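Local structure of phosphate-specific transport system accessory protein PhoU homolog (Streptococcus pneumoniae, 2I0M) at residues 49-53 / 90-95; 59-64 / 83-87; 96-100 / 189-193; 103-108 / 179-183; 125-129 / 151-155. The protein probably takes part in regulating phosphate uptake, and forms a homodimer of all-helical subunits that carry bound zinc ions. One frame throughout, in Å; residues are numbered along the deposited sequence.

Interaction 1: 49-53 / 90-95. With ZN (zinc ion), chain D.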
# COMPACT_ATOMS: atom_id res chain seq x y z
N ASP A 49 1.59 -14.94 -11.24
CA ASP A 49 1.00 -13.98 -10.30
C ASP A 49 -0.48 -14.25 -10.00
O ASP A 49 -0.91 -14.11 -8.87
CB ASP A 49 1.21 -12.53 -10.74
CG ASP A 49 0.77 -11.54 -9.66
OD1 ASP A 49 1.51 -11.34 -8.67
OD2 ASP A 49 -0.35 -11.00 -9.78
N HIS A 50 -1.25 -14.67 -11.00
CA HIS A 50 -2.68 -14.94 -10.82
C HIS A 50 -3.03 -16.04 -9.80
O HIS A 50 -4.11 -16.02 -9.21
CB HIS A 50 -3.39 -15.23 -12.15
CG HIS A 50 -4.88 -15.28 -12.02
ND1 HIS A 50 -5.60 -16.45 -12.15
CD2 HIS A 50 -5.79 -14.32 -11.72
CE1 HIS A 50 -6.89 -16.20 -11.98
NE2 HIS A 50 -7.03 -14.91 -11.70
N ALA A 51 -2.12 -17.00 -9.60
CA ALA A 51 -2.30 -18.00 -8.55
C ALA A 51 -2.29 -17.37 -7.14
O ALA A 51 -2.93 -17.88 -6.22
CB ALA A 51 -1.26 -19.10 -8.67
N ILE A 52 -1.59 -16.25 -6.98
CA ILE A 52 -1.60 -15.53 -5.69
C ILE A 52 -2.94 -14.77 -5.54
O ILE A 52 -3.52 -14.75 -4.45
CB ILE A 52 -0.39 -14.57 -5.55
CG1 ILE A 52 0.93 -15.38 -5.57
CG2 ILE A 52 -0.49 -13.75 -4.23
CD1 ILE A 52 2.19 -14.57 -5.82
N ASN A 53 -3.42 -14.18 -6.63
CA ASN A 53 -4.73 -13.56 -6.64
C ASN A 53 -5.76 -14.62 -6.25
O ASN A 53 -6.52 -14.43 -5.29
CB ASN A 53 -5.04 -13.00 -8.03
CG ASN A 53 -4.33 -11.68 -8.32
OD1 ASN A 53 -4.92 -10.79 -8.92
ND2 ASN A 53 -3.06 -11.55 -7.94
N LEU A 90 -0.60 -9.29 1.08
CA LEU A 90 0.23 -10.33 0.55
C LEU A 90 0.10 -10.38 -0.98
O LEU A 90 1.11 -10.43 -1.67
CB LEU A 90 -0.15 -11.66 1.21
CG LEU A 90 0.81 -12.63 1.90
CD1 LEU A 90 1.87 -12.00 2.85
CD2 LEU A 90 -0.04 -13.66 2.63
N GLU A 91 -1.12 -10.31 -1.53
CA GLU A 91 -1.20 -10.24 -2.99
C GLU A 91 -0.64 -8.96 -3.61
O GLU A 91 -0.21 -8.96 -4.76
CB GLU A 91 -2.51 -10.82 -3.63
CG GLU A 91 -3.60 -9.98 -4.25
CD GLU A 91 -3.18 -8.87 -5.20
OE1 GLU A 91 -2.89 -7.77 -4.69
OE2 GLU A 91 -3.20 -9.06 -6.45
N ARG A 92 -0.60 -7.88 -2.82
CA ARG A 92 0.04 -6.64 -3.30
C ARG A 92 1.56 -6.79 -3.24
O ARG A 92 2.26 -6.36 -4.16
CB ARG A 92 -0.49 -5.42 -2.56
CG ARG A 92 -1.96 -5.16 -2.90
CD ARG A 92 -2.56 -4.07 -2.07
NE ARG A 92 -4.00 -3.93 -2.28
CZ ARG A 92 -4.77 -3.09 -1.59
NH1 ARG A 92 -4.23 -2.33 -0.64
NH2 ARG A 92 -6.08 -3.02 -1.85
N MET A 93 2.06 -7.42 -2.19
CA MET A 93 3.47 -7.86 -2.13
C MET A 93 3.86 -8.66 -3.38
O MET A 93 4.79 -8.29 -4.10
CB MET A 93 3.73 -8.63 -0.84
CG MET A 93 3.65 -7.70 0.39
SD MET A 93 3.59 -8.52 1.99
CE MET A 93 5.16 -9.33 1.88
N GLY A 94 3.11 -9.74 -3.64
CA GLY A 94 3.17 -10.49 -4.90
C GLY A 94 3.22 -9.68 -6.19
O GLY A 94 4.08 -9.92 -7.03
N ASP A 95 2.32 -8.72 -6.37
CA ASP A 95 2.32 -7.86 -7.57
C ASP A 95 3.64 -7.08 -7.74
O ASP A 95 4.10 -6.86 -8.85
CB ASP A 95 1.20 -6.83 -7.50
CG ASP A 95 -0.20 -7.45 -7.55
OD1 ASP A 95 -0.44 -8.56 -8.10
OD2 ASP A 95 -1.10 -6.73 -7.06
ZN ZN D . -3.12 -6.88 -7.11
O HOH W 1 3.86 -12.27 -8.44
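Helices 39-66 and 74-105 of the first PhoU three-helix bundle run antiparallel here, their local axes 9.4 Å apart at 171°, and a zinc ion sits on the second of them. Start at Asp49. Its carboxylate points across to the C-terminal end of 90-95, where a water donates to Asp49 OD1 at 2.5 Å and to Gly94 O at 2.7 Å, bridging two acceptors that could not bond directly. The same carboxylate crowds Asp95: Asp49 OD2 lies 3.0 Å from Asp95 OD1, a close approach of like charges beside the metal. Ile52, nearly a turn further on, supplies the apolar part. Its CG2 rests 3.6 Å from Glu91 CB, and its CD1 comes within 4.3 Å of Gly94 CA, where an ideal CB would sit tightly against that methyl. Leu19 and Leu22 of helix 5-35 also pack on Ile52. Asn53 then swings its amide to the zinc side, placing ND2 2.9 Å from Glu91 OE2. Glu91 and Asp95 are one turn apart, so both carboxylates reach the same ion; Asp214 of the second subunit adds a ligand, making this a site shared across the dimer. Glu91 chelates through OE1 at 2.6 Å and OE2 at 2.3 Å from ZN, while Asp95 OD2 binds ZN at 2.0 Å.

Interaction 2: 59-64 / 83-87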
# COMPACT_ATOMS: atom_id res chain seq x y z
N ILE A 59 -9.05 -17.67 0.35
CA ILE A 59 -8.93 -17.30 1.76
C ILE A 59 -9.99 -16.28 2.18
O ILE A 59 -10.71 -16.51 3.17
CB ILE A 59 -7.53 -16.78 2.07
CG1 ILE A 59 -6.51 -17.89 1.88
CG2 ILE A 59 -7.45 -16.21 3.50
CD1 ILE A 59 -5.11 -17.36 1.67
N GLU A 60 -10.08 -15.17 1.44
CA GLU A 60 -11.16 -14.17 1.60
C GLU A 60 -12.54 -14.80 1.75
O GLU A 60 -13.34 -14.35 2.57
CB GLU A 60 -11.23 -13.22 0.39
CG GLU A 60 -10.20 -12.12 0.37
CD GLU A 60 -10.38 -11.14 -0.77
OE1 GLU A 60 -10.96 -11.48 -1.83
OE2 GLU A 60 -9.94 -9.99 -0.61
N LEU A 61 -12.80 -15.84 0.96
CA LEU A 61 -14.11 -16.49 0.89
C LEU A 61 -14.40 -17.41 2.06
O LEU A 61 -15.53 -17.40 2.58
CB LEU A 61 -14.31 -17.23 -0.44
CG LEU A 61 -15.20 -16.56 -1.50
CD1 LEU A 61 -14.67 -15.20 -1.94
CD2 LEU A 61 -15.39 -17.47 -2.72
N THR A 62 -13.41 -18.20 2.49
CA THR A 62 -13.59 -19.03 3.68
C THR A 62 -13.60 -18.18 4.96
O THR A 62 -14.24 -18.55 5.95
CB THR A 62 -12.59 -20.25 3.79
OG1 THR A 62 -11.50 -19.94 4.65
CG2 THR A 62 -12.09 -20.71 2.44
N CYS A 63 -12.92 -17.04 4.94
CA CYS A 63 -13.05 -16.02 6.00
C CYS A 63 -14.50 -15.53 6.08
O CYS A 63 -15.16 -15.69 7.11
CB CYS A 63 -12.15 -14.81 5.74
SG CYS A 63 -10.42 -14.91 6.29
N ALA A 64 -14.98 -14.95 4.98
CA ALA A 64 -16.33 -14.39 4.91
C ALA A 64 -17.40 -15.39 5.35
O ALA A 64 -18.31 -15.03 6.08
CB ALA A 64 -16.63 -13.86 3.51
N ILE A 83 -6.74 -11.85 8.98
CA ILE A 83 -6.42 -12.72 7.85
C ILE A 83 -6.90 -12.08 6.54
O ILE A 83 -6.15 -12.00 5.57
CB ILE A 83 -7.01 -14.13 8.04
CG1 ILE A 83 -6.42 -14.84 9.29
CG2 ILE A 83 -6.89 -14.95 6.76
CD1 ILE A 83 -4.98 -15.40 9.18
N MET A 84 -8.14 -11.58 6.53
CA MET A 84 -8.72 -10.94 5.35
C MET A 84 -7.88 -9.76 4.89
O MET A 84 -7.56 -9.64 3.72
CB MET A 84 -10.14 -10.46 5.62
CG MET A 84 -11.17 -11.56 5.69
SD MET A 84 -12.86 -10.95 5.44
CE MET A 84 -13.76 -11.99 6.56
N SER A 85 -7.51 -8.92 5.84
CA SER A 85 -6.70 -7.74 5.58
C SER A 85 -5.27 -8.10 5.18
O SER A 85 -4.72 -7.48 4.29
CB SER A 85 -6.71 -6.85 6.83
OG SER A 85 -5.50 -6.12 6.94
N SER A 86 -4.69 -9.10 5.83
CA SER A 86 -3.31 -9.46 5.57
C SER A 86 -3.12 -10.24 4.25
O SER A 86 -2.08 -10.14 3.62
CB SER A 86 -2.72 -10.25 6.75
OG SER A 86 -2.62 -9.46 7.92
N CYS A 87 -4.12 -11.03 3.85
CA CYS A 87 -3.94 -11.81 2.62
C CYS A 87 -3.93 -10.89 1.38
O CYS A 87 -3.17 -11.10 0.44
CB CYS A 87 -4.92 -12.99 2.53
SG CYS A 87 -6.60 -12.53 2.21
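Van der Waals packing carries this contact: no hydrogen bond crosses between 59-64 and 83-87, two antiparallel turns of helices 39-66 and 74-105 with local axes 9.5 Å apart at 169°. The branched aliphatic side chains meet directly, Ile59 CG2 against Ile83 CG2 at 3.5 Å. Leu19 of helix 5-35 also touches Ile59, and Leu12 touches Ile83, so the third helix of this PhoU bundle closes over the layer.

Sulfur-bearing residues make up much of the rest. Cys63 SG sits 3.6 Å from Ile83 CG2, and Cys87 SG lies 4.0 Å from Ile59 CG2 and 4.1 Å from Glu60 CG. Met84 leaves its helix sideways, but its end reaches over to the other one, bringing CE within 3.3 Å of Cys63 CB and 3.6 Å of Ala64 N. It also packs on Met84 of the second subunit.

The one charged residue in the contact, Glu60, lends its aliphatic part to the packing, while its carboxylate forms a salt bridge with Arg203 of the second subunit. Thus the interior of the pair is held by apolar packing, and charge is spent on the dimer interface instead.

Interaction 3: 96-100 / 189-193. With ZN (zinc ion), chain B.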
# COMPACT_ATOMS: atom_id res chain seq x y z
N HIS A 96 4.24 -6.66 -6.63
CA HIS A 96 5.47 -5.87 -6.64
C HIS A 96 6.67 -6.74 -6.95
O HIS A 96 7.68 -6.25 -7.47
CB HIS A 96 5.66 -5.12 -5.31
CG HIS A 96 4.91 -3.83 -5.24
ND1 HIS A 96 3.81 -3.65 -4.44
CD2 HIS A 96 5.07 -2.67 -5.92
CE1 HIS A 96 3.33 -2.43 -4.61
NE2 HIS A 96 4.08 -1.82 -5.51
N MET A 97 6.56 -8.03 -6.65
CA MET A 97 7.54 -9.00 -7.09
C MET A 97 7.40 -9.32 -8.60
O MET A 97 8.41 -9.49 -9.29
CB MET A 97 7.51 -10.24 -6.19
CG MET A 97 7.92 -9.95 -4.70
SD MET A 97 9.54 -9.13 -4.45
CE MET A 97 9.19 -7.40 -4.52
N ALA A 98 6.17 -9.38 -9.11
CA ALA A 98 5.93 -9.47 -10.56
C ALA A 98 6.41 -8.21 -11.27
O ALA A 98 6.87 -8.28 -12.41
CB ALA A 98 4.44 -9.71 -10.89
N GLY A 99 6.30 -7.07 -10.59
CA GLY A 99 6.76 -5.78 -11.10
C GLY A 99 8.26 -5.76 -11.32
O GLY A 99 8.72 -5.28 -12.36
N ILE A 100 9.02 -6.30 -10.37
CA ILE A 100 10.48 -6.47 -10.48
C ILE A 100 10.85 -7.40 -11.65
O ILE A 100 11.82 -7.16 -12.39
CB ILE A 100 11.09 -7.01 -9.17
CG1 ILE A 100 10.98 -5.97 -8.06
CG2 ILE A 100 12.55 -7.40 -9.37
CD1 ILE A 100 11.75 -6.33 -6.75
N HIS A 189 9.57 -1.10 -5.88
CA HIS A 189 8.83 -2.34 -5.65
C HIS A 189 9.23 -3.02 -4.35
O HIS A 189 8.38 -3.58 -3.66
CB HIS A 189 8.99 -3.32 -6.81
CG HIS A 189 8.18 -2.96 -8.02
ND1 HIS A 189 6.83 -2.72 -7.96
CD2 HIS A 189 8.53 -2.81 -9.32
CE1 HIS A 189 6.38 -2.42 -9.16
NE2 HIS A 189 7.39 -2.47 -10.01
N LEU A 190 10.52 -2.96 -4.02
CA LEU A 190 11.04 -3.50 -2.78
C LEU A 190 10.61 -2.67 -1.60
O LEU A 190 10.26 -3.20 -0.55
CB LEU A 190 12.58 -3.57 -2.81
CG LEU A 190 13.24 -4.77 -3.47
CD1 LEU A 190 14.75 -4.61 -3.55
CD2 LEU A 190 12.87 -6.04 -2.71
N GLU A 191 10.64 -1.35 -1.77
CA GLU A 191 10.23 -0.45 -0.72
C GLU A 191 8.75 -0.68 -0.36
O GLU A 191 8.42 -0.76 0.82
CB GLU A 191 10.54 1.01 -1.10
CG GLU A 191 10.48 2.01 0.07
CD GLU A 191 9.05 2.35 0.51
OE1 GLU A 191 8.14 2.31 -0.34
OE2 GLU A 191 8.86 2.65 1.71
N ARG A 192 7.88 -0.81 -1.37
CA ARG A 192 6.45 -1.14 -1.19
C ARG A 192 6.21 -2.52 -0.56
O ARG A 192 5.42 -2.64 0.37
CB ARG A 192 5.67 -1.08 -2.51
CG ARG A 192 5.64 0.25 -3.18
CD ARG A 192 4.83 1.25 -2.39
NE ARG A 192 3.40 1.16 -2.70
CZ ARG A 192 2.54 0.41 -2.02
NH1 ARG A 192 2.96 -0.31 -0.98
NH2 ARG A 192 1.27 0.39 -2.38
N PHE A 193 6.88 -3.54 -1.09
CA PHE A 193 6.92 -4.88 -0.51
C PHE A 193 7.11 -4.83 1.00
O PHE A 193 6.33 -5.41 1.75
CB PHE A 193 8.07 -5.68 -1.15
CG PHE A 193 8.14 -7.12 -0.75
CD1 PHE A 193 7.36 -8.08 -1.40
CD2 PHE A 193 9.04 -7.54 0.22
CE1 PHE A 193 7.46 -9.44 -1.06
CE2 PHE A 193 9.14 -8.89 0.57
CZ PHE A 193 8.35 -9.84 -0.07
ZN ZN B . 9.13 1.92 3.54
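The His96 imidazole lies against Arg192, whose CB stands over one ring face, 3.5 Å from the ring centroid and 15° off its normal, in a CH-pi contact. His189 repeats the theme from the other helix, with Gly99 CA 3.9 Å from its ring centroid, over the face; a CB on residue 99 would clash with His189 NE2. Here helices 74-105 and 177-209 pack antiparallel, local axes 9.2 Å apart at 166°, joining the two three-helix bundles of the PhoU fold. Deeper in, Met97 and Phe193 form a Met-aromatic contact: SD lies 4.3 Å from the Phe193 ring centroid, over the face, while Met97 CE is 3.7 Å from Phe193 CD1. Ile100 continues the apolar layer, its CG1 3.5 Å from His189 CB and its CD1 3.9 Å from Leu190 CG. Glu191 makes no contact with 96-100; its OE2 binds ZN at 2.0 Å, a site to which Asp156 and Asp195 also contribute.

Interaction 4: 103-108 / 179-183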
# COMPACT_ATOMS: atom_id res chain seq x y z
N ALA A 103 10.50 -5.36 -14.81
CA ALA A 103 11.65 -4.48 -14.97
C ALA A 103 12.90 -5.24 -15.48
O ALA A 103 13.72 -4.67 -16.18
CB ALA A 103 11.96 -3.75 -13.67
N VAL A 104 13.02 -6.51 -15.11
CA VAL A 104 14.12 -7.37 -15.55
C VAL A 104 14.05 -7.62 -17.06
O VAL A 104 15.08 -7.80 -17.71
CB VAL A 104 14.17 -8.72 -14.76
CG1 VAL A 104 15.11 -9.74 -15.44
CG2 VAL A 104 14.60 -8.47 -13.31
N LEU A 105 12.84 -7.62 -17.62
CA LEU A 105 12.64 -7.80 -19.06
C LEU A 105 13.01 -6.55 -19.85
O LEU A 105 13.26 -6.61 -21.05
CB LEU A 105 11.18 -8.15 -19.37
CG LEU A 105 10.50 -9.36 -18.72
CD1 LEU A 105 9.04 -9.40 -19.16
CD2 LEU A 105 11.20 -10.65 -19.08
N GLN A 106 13.06 -5.41 -19.16
CA GLN A 106 13.35 -4.13 -19.78
C GLN A 106 14.83 -3.78 -19.65
O GLN A 106 15.30 -2.79 -20.23
CB GLN A 106 12.47 -3.04 -19.17
CG GLN A 106 10.96 -3.29 -19.30
CD GLN A 106 10.49 -3.30 -20.74
OE1 GLN A 106 10.26 -2.25 -21.34
NE2 GLN A 106 10.34 -4.49 -21.31
N LEU A 107 15.56 -4.61 -18.90
CA LEU A 107 16.99 -4.39 -18.70
C LEU A 107 17.81 -4.72 -19.95
O LEU A 107 17.60 -5.74 -20.61
CB LEU A 107 17.51 -5.15 -17.48
CG LEU A 107 17.14 -4.60 -16.10
CD1 LEU A 107 17.74 -5.47 -14.99
CD2 LEU A 107 17.57 -3.15 -15.93
N LYS A 108 18.75 -3.83 -20.26
CA LYS A 108 19.67 -4.02 -21.38
C LYS A 108 21.09 -4.19 -20.84
O LYS A 108 21.49 -3.53 -19.88
CB LYS A 108 19.62 -2.84 -22.35
CG LYS A 108 18.23 -2.50 -22.89
CD LYS A 108 17.78 -3.47 -23.98
CE LYS A 108 16.50 -2.99 -24.66
NZ LYS A 108 15.32 -3.03 -23.74
N ASN A 179 17.87 1.77 -18.34
CA ASN A 179 18.13 0.94 -17.18
C ASN A 179 17.89 1.66 -15.86
O ASN A 179 17.39 1.06 -14.91
CB ASN A 179 19.56 0.41 -17.21
CG ASN A 179 19.70 -0.88 -17.99
OD1 ASN A 179 20.67 -1.60 -17.82
ND2 ASN A 179 18.72 -1.17 -18.85
N GLY A 180 18.26 2.94 -15.81
CA GLY A 180 18.09 3.75 -14.61
C GLY A 180 16.65 3.72 -14.15
O GLY A 180 16.37 3.33 -13.02
N THR A 181 15.75 4.11 -15.06
CA THR A 181 14.30 4.08 -14.85
C THR A 181 13.83 2.72 -14.34
O THR A 181 12.94 2.64 -13.48
CB THR A 181 13.55 4.45 -16.16
OG1 THR A 181 14.09 5.67 -16.70
CG2 THR A 181 12.07 4.65 -15.92
N GLN A 182 14.43 1.65 -14.85
CA GLN A 182 14.08 0.29 -14.45
C GLN A 182 14.54 -0.04 -13.03
O GLN A 182 13.78 -0.63 -12.25
CB GLN A 182 14.61 -0.74 -15.47
CG GLN A 182 13.97 -0.64 -16.87
CD GLN A 182 12.43 -0.64 -16.85
OE1 GLN A 182 11.80 -1.44 -16.15
NE2 GLN A 182 11.83 0.26 -17.62
N TYR A 183 15.77 0.36 -12.68
CA TYR A 183 16.26 0.22 -11.31
C TYR A 183 15.56 1.14 -10.31
O TYR A 183 15.52 0.85 -9.11
CB TYR A 183 17.77 0.41 -11.25
CG TYR A 183 18.54 -0.81 -11.68
CD1 TYR A 183 18.78 -1.85 -10.79
CD2 TYR A 183 19.03 -0.93 -12.98
CE1 TYR A 183 19.49 -2.98 -11.18
CE2 TYR A 183 19.74 -2.06 -13.38
CZ TYR A 183 19.96 -3.08 -12.47
OH TYR A 183 20.66 -4.21 -12.86
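Helix 74-105 is running out where it meets the early turns of helix 177-209. Ala103 still has helical angles, but by Leu107 psi has swung to 135° and the chain continues extended through Lys108. The 179-183 segment is regular helix, with Tyr183 N bonded to Asn179 O at 2.8 Å. The CA atoms of Ala103 and Gln182 are 5.4 Å apart and those of Leu107 and Asn179 5.7 Å, so the departing chain passes back along the start of the other helix.

The CA-to-CB bond of Gln182 is directed toward this end. Its OE1 lies 3.4 Å from Ala103 CB, and its CD 3.3 Å from Gln106 CB, so the amide is laid over small aliphatic surfaces. Leu107 fills the space beyond: CD2 is 3.5 Å from Tyr183 CE2 and 3.8 Å from Gln182 CB. Asn179 faces the backbone of Leu107 and Lys108. Outside the pair, Tyr183 OH is hydrogen-bonded to Lys37 NZ, and Leu107 O to Lys39 NZ, so the linker after helix 5-35 and the start of helix 39-66 meet this end too.

Within the PhoU fold the contact joins the two helical bundles near one end, well away from the chain's centre. Its chemistry is mixed: Leu107 and Tyr183 give an apolar core, and the carbon surfaces of the polar residues Gln182 and Gln106 extend that packing.

Interaction 5: 125-129 / 151-155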
# COMPACT_ATOMS: atom_id res chain seq x y z
N LEU A 125 17.22 -7.90 3.16
CA LEU A 125 16.49 -7.43 4.35
C LEU A 125 14.97 -7.52 4.15
O LEU A 125 14.23 -7.88 5.07
CB LEU A 125 16.93 -6.02 4.77
CG LEU A 125 16.23 -5.33 5.98
CD1 LEU A 125 16.46 -6.03 7.34
CD2 LEU A 125 16.64 -3.87 6.10
N SER A 126 14.51 -7.25 2.93
CA SER A 126 13.12 -7.45 2.55
C SER A 126 12.69 -8.91 2.75
O SER A 126 11.68 -9.20 3.41
CB SER A 126 12.90 -7.02 1.10
OG SER A 126 13.01 -5.61 0.98
N LEU A 127 13.46 -9.84 2.19
CA LEU A 127 13.17 -11.26 2.33
C LEU A 127 13.13 -11.71 3.78
O LEU A 127 12.21 -12.42 4.18
CB LEU A 127 14.19 -12.09 1.57
CG LEU A 127 14.14 -12.05 0.04
CD1 LEU A 127 15.15 -13.08 -0.51
CD2 LEU A 127 12.75 -12.35 -0.47
N SER A 128 14.11 -11.30 4.58
CA SER A 128 14.20 -11.84 5.93
C SER A 128 13.09 -11.28 6.81
O SER A 128 12.61 -11.96 7.70
CB SER A 128 15.59 -11.65 6.53
OG SER A 128 15.76 -10.34 7.01
N MET A 129 12.67 -10.05 6.52
CA MET A 129 11.50 -9.44 7.16
C MET A 129 10.26 -10.31 6.97
O MET A 129 9.53 -10.56 7.93
CB MET A 129 11.26 -8.03 6.62
CG MET A 129 12.05 -6.88 7.32
SD MET A 129 11.89 -5.27 6.43
CE MET A 129 10.24 -4.81 6.91
N LYS A 151 12.48 -2.62 11.14
CA LYS A 151 13.51 -2.80 10.10
C LYS A 151 13.20 -2.10 8.77
O LYS A 151 14.07 -1.97 7.93
CB LYS A 151 13.79 -4.28 9.86
CG LYS A 151 14.44 -4.96 11.05
CD LYS A 151 14.60 -6.46 10.81
CE LYS A 151 15.31 -7.12 11.98
NZ LYS A 151 15.96 -8.37 11.53
N ASP A 152 11.95 -1.65 8.61
CA ASP A 152 11.55 -0.87 7.44
C ASP A 152 12.26 0.48 7.35
O ASP A 152 12.50 0.97 6.24
CB ASP A 152 10.03 -0.69 7.40
CG ASP A 152 9.53 -0.20 6.05
OD1 ASP A 152 9.83 -0.83 5.01
OD2 ASP A 152 8.83 0.82 6.02
N GLU A 153 12.60 1.08 8.50
CA GLU A 153 13.47 2.26 8.53
C GLU A 153 14.70 2.05 7.65
O GLU A 153 15.02 2.90 6.82
CB GLU A 153 13.90 2.62 9.97
CG GLU A 153 14.30 4.11 10.16
CD GLU A 153 14.99 4.44 11.51
OE1 GLU A 153 14.97 3.60 12.45
OE2 GLU A 153 15.55 5.55 11.64
N GLN A 154 15.36 0.90 7.80
CA GLN A 154 16.55 0.58 7.01
C GLN A 154 16.28 0.45 5.50
O GLN A 154 17.09 0.91 4.68
CB GLN A 154 17.24 -0.69 7.53
CG GLN A 154 18.07 -0.48 8.77
CD GLN A 154 17.33 -0.83 10.05
OE1 GLN A 154 16.85 0.06 10.77
NE2 GLN A 154 17.24 -2.13 10.34
N ILE A 155 15.16 -0.17 5.15
CA ILE A 155 14.75 -0.29 3.75
C ILE A 155 14.49 1.07 3.10
O ILE A 155 14.88 1.30 1.95
CB ILE A 155 13.62 -1.32 3.56
CG1 ILE A 155 14.28 -2.71 3.38
CG2 ILE A 155 12.77 -1.03 2.34
CD1 ILE A 155 13.46 -3.80 3.84
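This is apolar helix-to-helix packing within the second PhoU bundle, between the middle of helix 117-136 and the first turn of helix 152-168, right beside a zinc site. Leu125, Met129 and Ile155 do most of the work. Leu125 CD2 lies 3.5 Å from Gln154 CB, 3.8 Å from Ile155 CG1 and 3.7 Å from Lys151 O. Ile155 reaches back the other way, its CD1 3.4 Å from Met129 SD and 3.4 Å from Ser126 OG. That hydroxyl is hydrogen-bonded to Met122 O in its own helix, so it presents itself to the isoleucine with a polar partner already found.

The three-helix arrangement of the PhoU domain is completed by helix 177-209, whose Leu190 and Phe193 touch Ser126 and whose Ala194 touches Ile155. Lys151 lays its aliphatic part along the contact: CB is 4.0 Å from Met129 CG, and CD 4.0 Å from Leu125 CD1. Its NZ makes a weak, long ion pair with Asp132. Asp152 belongs to the zinc site with Asp156, Glu191 and Asp195; its CA-to-CB bond leads away from helix 117-136, yet CB still lies 4.2 Å from Met129 CE.

In the fold
Helix 74-105 threads four of the contacts. Interactions 1 and 2 pair it with helix 39-66, their centres 14 Å apart, and both touch the second subunit; interactions 3 and 4 pair it with helix 177-209 further along, 13 Å apart. Interactions 2 and 4 lie on opposite sides of the chain's centre, 34 Å between centres. Interaction 3 is the junction: Met93 CB of interaction 1 meets its Phe193 CD1 at 3.7 Å, while Leu190 CD2 packs 3.7 Å from Ser126 OG of interaction 5. Two zinc sites lie near this junction: Glu91 and Asp95 of interaction 1 bind one, and the other draws on Glu191 of interaction 3 and Asp152 of interaction 5.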